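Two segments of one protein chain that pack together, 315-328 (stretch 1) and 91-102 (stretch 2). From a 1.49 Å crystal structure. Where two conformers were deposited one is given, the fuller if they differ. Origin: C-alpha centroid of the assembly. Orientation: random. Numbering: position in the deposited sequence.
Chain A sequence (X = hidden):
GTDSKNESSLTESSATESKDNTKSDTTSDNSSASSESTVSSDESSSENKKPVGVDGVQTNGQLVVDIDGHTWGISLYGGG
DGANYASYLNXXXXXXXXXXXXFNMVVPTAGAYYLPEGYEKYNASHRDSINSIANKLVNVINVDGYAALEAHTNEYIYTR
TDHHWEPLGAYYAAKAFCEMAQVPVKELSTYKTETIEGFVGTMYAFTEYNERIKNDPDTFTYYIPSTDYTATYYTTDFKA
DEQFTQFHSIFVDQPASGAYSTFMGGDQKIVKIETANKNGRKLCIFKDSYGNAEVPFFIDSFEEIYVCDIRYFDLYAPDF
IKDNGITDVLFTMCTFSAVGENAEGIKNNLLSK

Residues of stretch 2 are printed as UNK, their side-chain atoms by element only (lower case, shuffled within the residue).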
# COMPACT_ATOMS: atom_id res chain seq x y z
N LEU A 315 11.02 -13.02 -11.38
CA LEU A 315 11.46 -14.26 -10.80
C LEU A 315 10.25 -15.14 -10.50
O LEU A 315 9.12 -14.76 -10.74
CB LEU A 315 12.21 -13.96 -9.51
CG LEU A 315 13.50 -13.19 -9.56
CD1 LEU A 315 14.01 -13.01 -8.14
CD2 LEU A 315 14.52 -13.93 -10.41
N TYR A 316 10.51 -16.32 -9.94
CA TYR A 316 9.46 -17.22 -9.47
C TYR A 316 9.36 -17.07 -7.94
O TYR A 316 10.24 -17.44 -7.20
CB TYR A 316 9.77 -18.65 -9.87
CG TYR A 316 8.78 -19.68 -9.37
CD1 TYR A 316 7.42 -19.60 -9.70
CD2 TYR A 316 9.18 -20.75 -8.59
CE1 TYR A 316 6.50 -20.55 -9.27
CE2 TYR A 316 8.28 -21.71 -8.15
CZ TYR A 316 6.93 -21.61 -8.49
OH TYR A 316 6.05 -22.55 -8.04
N ALA A 317 8.28 -16.47 -7.50
CA ALA A 317 8.16 -16.04 -6.11
C ALA A 317 8.36 -17.13 -5.05
O ALA A 317 9.02 -16.90 -4.03
CB ALA A 317 6.87 -15.24 -5.88
N PRO A 318 7.81 -18.33 -5.28
CA PRO A 318 8.00 -19.34 -4.22
C PRO A 318 9.49 -19.68 -4.00
O PRO A 318 9.93 -19.88 -2.85
CB PRO A 318 7.18 -20.53 -4.71
CG PRO A 318 6.09 -19.87 -5.51
CD PRO A 318 6.79 -18.74 -6.25
N ASP A 319 10.26 -19.70 -5.07
CA ASP A 319 11.69 -19.96 -4.95
C ASP A 319 12.41 -18.76 -4.31
O ASP A 319 13.36 -18.93 -3.55
CB ASP A 319 12.30 -20.27 -6.29
CG ASP A 319 12.04 -21.71 -6.74
OD1 ASP A 319 11.48 -22.53 -5.98
OD2 ASP A 319 12.47 -21.99 -7.89
N PHE A 320 11.98 -17.54 -4.62
CA PHE A 320 12.53 -16.35 -3.97
C PHE A 320 12.33 -16.41 -2.44
O PHE A 320 13.23 -16.05 -1.68
CB PHE A 320 11.86 -15.11 -4.60
CG PHE A 320 12.34 -13.82 -4.07
CD1 PHE A 320 13.56 -13.31 -4.48
CD2 PHE A 320 11.56 -13.08 -3.23
CE1 PHE A 320 14.00 -12.09 -4.03
CE2 PHE A 320 12.00 -11.85 -2.77
CZ PHE A 320 13.22 -11.35 -3.19
N ILE A 321 11.15 -16.84 -2.00
CA ILE A 321 10.86 -17.02 -0.57
C ILE A 321 11.82 -18.03 0.06
O ILE A 321 12.40 -17.79 1.14
CB ILE A 321 9.37 -17.44 -0.36
CG1 ILE A 321 8.48 -16.23 -0.14
CG2 ILE A 321 9.14 -18.34 0.86
CD1 ILE A 321 8.65 -15.09 -1.07
N LYS A 322 11.97 -19.17 -0.61
CA LYS A 322 12.79 -20.26 -0.09
C LYS A 322 14.26 -19.85 -0.03
O LYS A 322 14.93 -20.03 1.02
CB LYS A 322 12.61 -21.51 -0.94
CG LYS A 322 11.21 -22.07 -0.85
CD LYS A 322 10.95 -23.19 -1.87
CE LYS A 322 9.51 -23.70 -1.74
NZ LYS A 322 8.58 -22.56 -1.75
N ASP A 323 14.74 -19.25 -1.11
CA ASP A 323 16.14 -18.88 -1.20
C ASP A 323 16.57 -17.84 -0.16
O ASP A 323 17.72 -17.83 0.27
CB ASP A 323 16.46 -18.35 -2.60
CG ASP A 323 16.41 -19.45 -3.69
OD1 ASP A 323 16.39 -20.68 -3.39
OD2 ASP A 323 16.38 -19.08 -4.90
N ASN A 324 15.66 -16.93 0.19
CA ASN A 324 15.95 -15.87 1.13
C ASN A 324 15.51 -16.08 2.58
O ASN A 324 15.59 -15.17 3.42
CB ASN A 324 15.44 -14.57 0.54
CG ASN A 324 16.19 -14.22 -0.73
OD1 ASN A 324 17.35 -13.85 -0.66
ND2 ASN A 324 15.57 -14.43 -1.87
N GLY A 325 15.03 -17.29 2.88
CA GLY A 325 14.67 -17.63 4.25
C GLY A 325 13.49 -16.85 4.81
O GLY A 325 13.37 -16.60 6.01
N ILE A 326 12.60 -16.47 3.90
CA ILE A 326 11.42 -15.71 4.26
C ILE A 326 10.50 -16.50 5.18
O ILE A 326 10.21 -17.67 4.90
CB ILE A 326 10.61 -15.32 3.01
CG1 ILE A 326 11.43 -14.37 2.12
CG2 ILE A 326 9.26 -14.74 3.41
CD1 ILE A 326 11.94 -13.12 2.80
N THR A 327 10.03 -15.87 6.26
CA THR A 327 9.16 -16.48 7.27
C THR A 327 7.70 -16.00 7.17
O THR A 327 6.77 -16.70 7.62
CB THR A 327 9.68 -16.17 8.73
OG1 THR A 327 9.75 -14.75 8.97
CG2 THR A 327 11.07 -16.72 8.93
N ASP A 328 7.52 -14.79 6.63
CA ASP A 328 6.23 -14.12 6.57
C ASP A 328 6.11 -13.44 5.20
O ASP A 328 7.06 -12.79 4.74
CB ASP A 328 6.14 -13.01 7.63
CG ASP A 328 6.21 -13.54 9.06
OD1 ASP A 328 7.34 -13.72 9.61
OD2 ASP A 328 5.12 -13.79 9.62
N UNK A 91 -2.82 -20.33 -4.28
CA UNK A 91 -1.80 -21.10 -5.00
C UNK A 91 -0.41 -20.79 -4.46
O UNK A 91 0.40 -21.70 -4.25
o UNK A 91 -1.93 -23.50 -7.18
c UNK A 91 -1.85 -20.81 -6.50
c UNK A 91 -0.71 -21.43 -7.30
c UNK A 91 -0.85 -22.94 -7.51
o UNK A 91 0.10 -23.55 -8.07
N UNK A 92 -0.14 -19.49 -4.25
CA UNK A 92 1.12 -19.10 -3.69
C UNK A 92 1.32 -19.80 -2.34
O UNK A 92 2.42 -20.31 -2.05
c UNK A 92 3.59 -16.90 -3.61
c UNK A 92 1.18 -17.57 -3.52
c UNK A 92 4.79 -16.33 -1.64
c UNK A 92 2.50 -16.92 -1.52
c UNK A 92 2.45 -17.12 -2.87
c UNK A 92 4.76 -16.49 -3.00
c UNK A 92 3.66 -16.54 -0.90
N UNK A 93 0.30 -19.77 -1.49
CA UNK A 93 0.39 -20.39 -0.17
C UNK A 93 0.65 -21.90 -0.28
O UNK A 93 1.48 -22.45 0.46
n UNK A 93 0.99 -21.24 5.21
c UNK A 93 -0.84 -20.08 0.66
c UNK A 93 0.17 -20.61 2.96
c UNK A 93 0.03 -21.59 4.13
c UNK A 93 -0.93 -20.88 1.95
N UNK A 94 -0.03 -22.56 -1.23
CA UNK A 94 0.21 -24.00 -1.42
C UNK A 94 1.70 -24.24 -1.78
O UNK A 94 2.28 -25.25 -1.36
o UNK A 94 -4.22 -24.78 -3.47
c UNK A 94 -2.17 -24.64 -2.26
c UNK A 94 -0.68 -24.57 -2.53
o UNK A 94 -2.42 -25.36 -4.59
c UNK A 94 -2.99 -24.97 -3.53
N UNK A 95 2.26 -23.37 -2.61
CA UNK A 95 3.65 -23.49 -3.07
C UNK A 95 4.68 -23.27 -1.97
O UNK A 95 5.73 -23.89 -1.97
c UNK A 95 2.36 -24.38 -7.15
n UNK A 95 2.69 -25.67 -7.79
c UNK A 95 3.14 -22.72 -5.46
c UNK A 95 3.96 -22.51 -4.20
c UNK A 95 3.04 -24.19 -5.80
N UNK A 96 4.40 -22.34 -1.04
CA UNK A 96 5.35 -22.09 0.03
C UNK A 96 5.17 -23.00 1.25
O UNK A 96 6.09 -23.20 2.02
c UNK A 96 5.46 -20.61 0.42
c UNK A 96 4.17 -20.05 1.03
c UNK A 96 5.88 -19.77 -0.78
N UNK A 97 3.97 -23.53 1.43
CA UNK A 97 3.73 -24.52 2.45
C UNK A 97 3.41 -23.96 3.82
O UNK A 97 3.30 -22.74 4.04
N UNK A 98 3.26 -24.88 4.77
CA UNK A 98 2.80 -24.53 6.11
C UNK A 98 3.77 -23.70 6.93
O UNK A 98 3.34 -22.98 7.84
c UNK A 98 2.46 -25.80 6.90
o UNK A 98 3.61 -26.62 6.98
N UNK A 99 5.06 -23.79 6.62
CA UNK A 99 6.06 -23.11 7.45
C UNK A 99 6.25 -21.62 7.18
O UNK A 99 6.98 -20.95 7.92
c UNK A 99 7.41 -23.82 7.35
o UNK A 99 8.03 -23.52 6.12
N UNK A 100 5.61 -21.10 6.13
CA UNK A 100 5.67 -19.70 5.80
C UNK A 100 4.27 -19.16 6.00
O UNK A 100 3.33 -19.63 5.38
c UNK A 100 6.13 -18.04 3.98
c UNK A 100 7.54 -20.11 4.15
c UNK A 100 6.13 -19.50 4.33
N UNK A 101 4.14 -18.14 6.85
CA UNK A 101 2.81 -17.52 7.06
C UNK A 101 2.58 -16.49 5.99
O UNK A 101 3.46 -15.69 5.72
o UNK A 101 1.64 -18.95 9.10
c UNK A 101 2.24 -17.93 9.46
n UNK A 101 2.52 -17.68 10.72
c UNK A 101 2.66 -16.90 8.46
N UNK A 102 1.40 -16.58 5.36
CA UNK A 102 1.02 -15.67 4.28
C UNK A 102 -0.20 -14.89 4.76
O UNK A 102 -1.16 -15.48 5.28
c UNK A 102 1.88 -17.34 2.60
c UNK A 102 0.29 -15.50 1.87
c UNK A 102 0.68 -16.44 3.01
O HOH W 1 8.68 -22.66 1.29
O HOH W 2 4.75 -15.86 11.18

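Position 91 carries three carbons, the third bearing two oxygens, and does not touch stretch 1: Glu91. Position 92 has one carbon leading into a six-carbon ring with no hetero atom, and the edge of that ring meets Ala317 and Ile321 of the opposing helix, so it is Phe92. Its CE1 is 3.8 Å from Ala317 CB and its CZ 4.0 Å from Ile321 CG1; the small Ala317 and the branched Ile321, one turn apart, both lie at the ring edge.

Position 93 shows four carbons in a row ending in nitrogen, out of reach of stretch 1: Lys93. Its NZ serves its own stretch instead: Lys93 NZ donates to the backbone O of position 97 at 3.0 Å, and Lys93 NZ also donates to the backbone O of position 100 at 2.8 Å, which ties the helix end to the chain that follows. Position 94, three carbons with two oxygens on the last, faces no partner here and is Glu94.

Position 95 again has four carbons and a terminal nitrogen, its carbons touching Pro318 and Tyr316: Lys95. The aliphatic part does the packing, CB lying 3.6 Å from Pro318 CG and CG 3.9 Å from Tyr316 OH, while NZ leads away to a salt bridge with Glu91 OE2 at 3.4 Å. Position 96 has one carbon carrying two more, packed on Ile321 and Pro318, a beta-branched Val96; its CG1 sits 3.9 Å from Ile321 CG2 and 4.2 Å from Pro318 CB.

Position 97 has no side-chain atoms: Gly97. Its phi is positive, and a CB would be jammed against the carbonyl O of Val96, so the backbone itself calls for glycine. Positions 98 and 99 each have one carbon and one oxygen, Ser98 and Ser99, exposed within the type I turn that ends at position 100. That position has three branched carbons touching Ile326 and Ile321: Val100, whose CG2 reaches Ile326 O at 3.7 Å and Ile321 CG2 at 4.1 Å.

Position 101 has two carbons, the second with one oxygen and one nitrogen, beside Asp328: Asn101. Its CB is 4.1 Å from Asp328 OD2, and one water accepts from Asn101 ND2 and donates to Asp328 OD2. Position 102, three branched carbons pointing away, is Val102.

The contact joins two modes. Two helices whose directions differ by 41° pack Phe92 and Val96 against Ala317, Pro318 and Ile321, and Val100, past the helix end, adds to this on Ile321. Lys322 NZ, on an exposed residue, donates to Lys95 O at 3.2 Å, using a carbonyl near the helix end. Beyond the turn, Asn101 N donates to Thr327 O at 3.1 Å, and a parallel bridge pairs Asp328 with Asn101. Apolar packing thus passes directly into strand pairing.

Stretch 2 91-102: EFKEKVGSSVNV
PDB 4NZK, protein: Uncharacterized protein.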